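PDB 3TQC: pantothenate kinase from Coxiella burnetii, which catalyses the ATP-dependent phosphorylation of (R)-pantothenate to 4'-phosphopantothenate, the first step of coenzyme A biosynthesis. Local coordinates for residues M146-K149 and G150-E153; H280-E284 and I285-N289. All blocks are in the same frame, centred on the assembly; numbering follows the deposited sequence.

Contact 1 of 2, residues M146-K149 and G150-E153; sequences MKRK and GFPE
Glu-153 OE2 is gripped by two nitrogens of one guanidinium: Arg-148 NE donates to it over 2.7 Å and Arg-148 NH2 over 2.8 Å. The oxygen lies 3° out of the guanidinium plane, so the salt bridge is side-on, with both N-H groups converging on a single carboxylate atom. NH2 addresses the syn lone pair of OE2, whereas NE meets that oxygen nearly along its C-O bond; the two planes are 34° apart. Bends at chi2 and chi3 fold the arginine back over its own turn. There the guanidinium lies flat on Phe-151, planes 22° apart, with Arg-148 CZ 3.5 Å from Phe-151 CD1. The cation-pi contact is off-centre, because it is Arg-148 CD that stands over the middle of the ring, a CH-pi contact of 4.2 Å to the Phe-151 centroid.

Beneath these side chains runs a type II beta turn from Arg-148 to Phe-151, in the loop between helices 137-142 and 157-168, closed by Phe-151 N donating to Arg-148 O at 3.0 Å. Gly-150, at the third position, has the positive phi expected there, and any CB would jam against the carbonyl oxygen of Lys-149. The Lys-149 chain is extended beyond CG, and its NZ is hydrogen-bonded to Asn-137 OD1 and Tyr-179 OH. Just beyond the turn, Ser-154 OG is hydrogen-bonded to Gly-150 N and Phe-151 O.

Pinned at its edge by a carboxylate and covered on one face by an aromatic ring, the guanidinium is probably restricted in its rotation, and its positive charge would probably favour the ionised form of Glu-153.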
loop_
_atom_site.group_PDB
_atom_site.type_symbol
_atom_site.label_atom_id
_atom_site.label_comp_id
_atom_site.label_asym_id
_atom_site.label_seq_id
_atom_site.Cartn_x
_atom_site.Cartn_y
_atom_site.Cartn_z
ATOM N N MET B 146 24.777 -6.952 -15.540
ATOM C CA MET B 146 25.291 -5.594 -15.784
ATOM C C MET B 146 24.505 -4.812 -16.852
ATOM O O MET B 146 24.618 -3.588 -16.926
ATOM C CB MET B 146 26.777 -5.606 -16.152
ATOM C CG MET B 146 27.731 -5.666 -14.959
ATOM S SD MET B 146 27.722 -4.218 -13.865
ATOM C CE MET B 146 28.412 -2.963 -14.938
ATOM N N LYS B 147 23.716 -5.506 -17.670
ATOM C CA LYS B 147 22.856 -4.837 -18.651
ATOM C C LYS B 147 21.463 -4.590 -18.058
ATOM O O LYS B 147 20.578 -4.064 -18.732
ATOM C CB LYS B 147 22.772 -5.680 -19.941
ATOM C CG LYS B 147 23.196 -4.944 -21.235
ATOM C CD LYS B 147 24.661 -4.472 -21.205
ATOM C CE LYS B 147 24.967 -3.383 -22.277
ATOM N NZ LYS B 147 24.528 -3.693 -23.691
ATOM N N ARG B 148 21.289 -4.943 -16.787
ATOM C CA ARG B 148 19.995 -4.920 -16.129
ATOM C C ARG B 148 20.043 -4.094 -14.827
ATOM O O ARG B 148 19.269 -4.316 -13.906
ATOM C CB ARG B 148 19.578 -6.358 -15.828
ATOM C CG ARG B 148 19.556 -7.278 -17.061
ATOM C CD ARG B 148 18.271 -7.136 -17.876
ATOM N NE ARG B 148 17.107 -7.648 -17.147
ATOM C CZ ARG B 148 15.913 -7.894 -17.688
ATOM N NH1 ARG B 148 15.691 -7.692 -18.990
ATOM N NH2 ARG B 148 14.937 -8.363 -16.920
ATOM N N LYS B 149 20.955 -3.135 -14.770
ATOM C CA LYS B 149 21.117 -2.297 -13.603
ATOM C C LYS B 149 19.873 -1.443 -13.537
ATOM O O LYS B 149 19.492 -0.854 -14.531
ATOM C CB LYS B 149 22.362 -1.424 -13.760
ATOM C CG LYS B 149 23.182 -1.234 -12.499
ATOM C CD LYS B 149 24.534 -0.633 -12.843
ATOM C CE LYS B 149 25.466 -0.613 -11.661
ATOM N NZ LYS B 149 26.699 0.176 -11.919
ATOM N N GLY B 150 19.207 -1.426 -12.385
ATOM C CA GLY B 150 17.953 -0.707 -12.236
ATOM C C GLY B 150 16.723 -1.598 -12.357
ATOM O O GLY B 150 15.637 -1.222 -11.913
ATOM N N PHE B 151 16.889 -2.766 -12.974
ATOM C CA PHE B 151 15.828 -3.764 -13.029
ATOM C C PHE B 151 15.725 -4.408 -11.647
ATOM O O PHE B 151 16.669 -4.353 -10.866
ATOM C CB PHE B 151 16.118 -4.827 -14.099
ATOM C CG PHE B 151 15.919 -4.344 -15.516
ATOM C CD1 PHE B 151 14.873 -4.835 -16.284
ATOM C CD2 PHE B 151 16.785 -3.414 -16.084
ATOM C CE1 PHE B 151 14.683 -4.399 -17.584
ATOM C CE2 PHE B 151 16.602 -2.985 -17.386
ATOM C CZ PHE B 151 15.549 -3.471 -18.134
ATOM N N PRO B 152 14.581 -5.014 -11.326
ATOM C CA PRO B 152 14.404 -5.469 -9.919
ATOM C C PRO B 152 15.487 -6.442 -9.446
ATOM O O PRO B 152 15.889 -6.388 -8.291
ATOM C CB PRO B 152 13.045 -6.176 -9.927
ATOM C CG PRO B 152 12.337 -5.657 -11.189
ATOM C CD PRO B 152 13.400 -5.260 -12.174
ATOM N N GLU B 153 15.965 -7.299 -10.343
ATOM C CA GLU B 153 16.925 -8.334 -9.977
ATOM C C GLU B 153 18.314 -7.768 -9.656
ATOM O O GLU B 153 19.186 -8.497 -9.194
ATOM C CB GLU B 153 17.003 -9.427 -11.058
ATOM C CG GLU B 153 17.442 -8.960 -12.463
ATOM C CD GLU B 153 16.285 -8.557 -13.387
ATOM O OE1 GLU B 153 15.176 -8.258 -12.885
ATOM O OE2 GLU B 153 16.492 -8.535 -14.623
#

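Contact 2 of 2, residues H280-E284 and I285-N289; sequences HVWNE and INKVN
Lys-287 lays its aliphatic stem across Trp-282, one helical turn and a residue further on. Its CB stands over one face of the indole, 3.9 Å from the centroid of the five-membered ring of Trp-282 and 21° off the ring normal, which qualifies as a CH-pi contact. Lys-287 CD then comes to 3.4 Å from Trp-282 NE1. With CG trans to the backbone N, the chi1 of -177° sends the lysine stem across the indole face; a bend at chi3 carries Lys-287 CE to 3.6 Å from Asn-283 OD1, and a second at chi4 turns NZ. Asn-286 meets the same tryptophan elsewhere, its CB 3.6 Å from Trp-282 CE3 on the six-membered ring, while its ND2 lies beside Val-281 CG1. The same Val-281 methyl makes a looser apolar contact with Ile-285 CD1.

The backbone setting these positions departs from a regular alpha helix. Val-281 O accepts from both Ile-285 N at 2.7 Å and Asn-286 N at 3.1 Å, the two donors approaching from opposite faces of its carbonyl plane. Trp-282 O is bonded to Lys-287 N rather than to Asn-286 N, which lies 3.3 Å away but is badly aligned for a bond. These i to i+5 bonds mark a wider pi-type turn, and the short axes of 280-284 and 285-289 diverge by 27°.

Further out, Trp-282 packs on Ile-240 and Gln-241, and Val-281 and Asn-286 on Tyr-244, joining helix 271-294 to helix 237-253. Trp-282 also touches Ser-100 of the ADP pocket and Asn-286 touches Val-101, a predicted ATP-binding residue, in the loop between strand 93-99 and helix 105-116.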
loop_
_atom_site.group_PDB
_atom_site.type_symbol
_atom_site.label_atom_id
_atom_site.label_comp_id
_atom_site.label_asym_id
_atom_site.label_seq_id
_atom_site.Cartn_x
_atom_site.Cartn_y
_atom_site.Cartn_z
ATOM N N HIS B 280 21.072 4.139 -27.439
ATOM C CA HIS B 280 21.052 2.682 -27.372
ATOM C C HIS B 280 20.758 2.201 -25.961
ATOM O O HIS B 280 19.876 1.367 -25.765
ATOM C CB HIS B 280 22.390 2.101 -27.842
ATOM C CG HIS B 280 22.615 0.692 -27.401
ATOM N ND1 HIS B 280 22.169 -0.392 -28.126
ATOM C CD2 HIS B 280 23.208 0.187 -26.293
ATOM C CE1 HIS B 280 22.495 -1.504 -27.492
ATOM N NE2 HIS B 280 23.122 -1.181 -26.376
ATOM N N VAL B 281 21.510 2.720 -24.992
ATOM C CA VAL B 281 21.354 2.326 -23.590
ATOM C C VAL B 281 19.923 2.602 -23.119
ATOM O O VAL B 281 19.278 1.738 -22.511
ATOM C CB VAL B 281 22.369 3.047 -22.681
ATOM C CG1 VAL B 281 21.986 2.917 -21.210
ATOM C CG2 VAL B 281 23.770 2.506 -22.915
ATOM N N TRP B 282 19.435 3.805 -23.408
ATOM C CA TRP B 282 18.041 4.151 -23.152
ATOM C C TRP B 282 17.081 3.133 -23.776
ATOM O O TRP B 282 16.239 2.567 -23.088
ATOM C CB TRP B 282 17.716 5.540 -23.695
ATOM C CG TRP B 282 16.276 5.814 -23.628
ATOM C CD1 TRP B 282 15.380 5.732 -24.649
ATOM C CD2 TRP B 282 15.529 6.175 -22.455
ATOM N NE1 TRP B 282 14.123 6.024 -24.189
ATOM C CE2 TRP B 282 14.184 6.302 -22.844
ATOM C CE3 TRP B 282 15.871 6.406 -21.118
ATOM C CZ2 TRP B 282 13.169 6.661 -21.943
ATOM C CZ3 TRP B 282 14.845 6.752 -20.207
ATOM C CH2 TRP B 282 13.519 6.869 -20.634
ATOM N N ASN B 283 17.237 2.889 -25.076
ATOM C CA ASN B 283 16.297 2.052 -25.796
ATOM C C ASN B 283 16.314 0.606 -25.335
ATOM O O ASN B 283 15.259 -0.005 -25.214
ATOM C CB ASN B 283 16.540 2.122 -27.304
ATOM C CG ASN B 283 15.832 3.297 -27.967
ATOM O OD1 ASN B 283 14.742 3.698 -27.568
ATOM N ND2 ASN B 283 16.443 3.828 -29.016
ATOM N N GLU B 284 17.497 0.058 -25.066
ATOM C CA GLU B 284 17.623 -1.373 -24.756
ATOM C C GLU B 284 17.631 -1.667 -23.254
ATOM O O GLU B 284 17.339 -2.784 -22.837
ATOM C CB GLU B 284 18.889 -1.944 -25.385
ATOM C CG GLU B 284 18.949 -1.833 -26.911
ATOM C CD GLU B 284 17.813 -2.570 -27.635
ATOM O OE1 GLU B 284 17.374 -3.643 -27.159
ATOM O OE2 GLU B 284 17.374 -2.071 -28.698
ATOM N N ILE B 285 17.987 -0.676 -22.451
ATOM C CA ILE B 285 18.045 -0.864 -21.022
ATOM C C ILE B 285 16.985 -0.017 -20.303
ATOM O O ILE B 285 15.962 -0.543 -19.869
ATOM C CB ILE B 285 19.447 -0.567 -20.482
ATOM C CG1 ILE B 285 20.470 -1.507 -21.141
ATOM C CG2 ILE B 285 19.467 -0.712 -18.956
ATOM C CD1 ILE B 285 21.892 -1.251 -20.688
ATOM N N ASN B 286 17.213 1.285 -20.189
ATOM C CA ASN B 286 16.359 2.112 -19.337
ATOM C C ASN B 286 14.881 2.160 -19.744
ATOM O O ASN B 286 14.004 2.097 -18.879
ATOM C CB ASN B 286 16.932 3.523 -19.213
ATOM C CG ASN B 286 18.271 3.536 -18.494
ATOM O OD1 ASN B 286 18.439 2.885 -17.464
ATOM N ND2 ASN B 286 19.227 4.264 -19.036
ATOM N N LYS B 287 14.608 2.238 -21.041
ATOM C CA LYS B 287 13.239 2.295 -21.518
ATOM C C LYS B 287 12.486 0.981 -21.332
ATOM O O LYS B 287 11.270 0.984 -21.145
ATOM C CB LYS B 287 13.173 2.707 -22.990
ATOM C CG LYS B 287 11.728 2.841 -23.483
ATOM C CD LYS B 287 11.596 3.808 -24.646
ATOM C CE LYS B 287 11.590 3.115 -25.962
ATOM N NZ LYS B 287 10.347 2.333 -26.110
ATOM N N VAL B 288 13.202 -0.131 -21.413
ATOM C CA VAL B 288 12.613 -1.427 -21.169
ATOM C C VAL B 288 12.277 -1.513 -19.686
ATOM O O VAL B 288 11.231 -2.025 -19.317
ATOM C CB VAL B 288 13.564 -2.573 -21.587
ATOM C CG1 VAL B 288 13.012 -3.934 -21.152
ATOM C CG2 VAL B 288 13.792 -2.536 -23.089
ATOM N N ASN B 289 13.161 -0.992 -18.848
ATOM C CA ASN B 289 12.929 -0.946 -17.422
ATOM C C ASN B 289 11.681 -0.113 -17.138
ATOM O O ASN B 289 10.772 -0.547 -16.427
ATOM C CB ASN B 289 14.150 -0.353 -16.705
ATOM C CG ASN B 289 14.148 -0.616 -15.214
ATOM O OD1 ASN B 289 13.417 -1.475 -14.724
ATOM N ND2 ASN B 289 14.976 0.124 -14.482
#

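How the contacts relate
Along the chain the two contacts come in series, neither nesting nor crossing. Contact 1 closes a tight turn in the loop between helices 137-142 and 157-168; contact 2 follows more than a hundred residues later, within helix 271-294. Their centres are nevertheless about 11 Å apart, and they touch directly. Asn-289 ND2 lies 3.0 Å from Gly-150 O, probably a weak hydrogen bond, and Phe-151 CZ packs 3.4 Å from Ile-285 O. Lys-147 O also approaches Ile-285 CG1. Together they tie the loop after helix 137-142 to helix 271-294, and through that helix to the nucleotide-binding side of the central sheet.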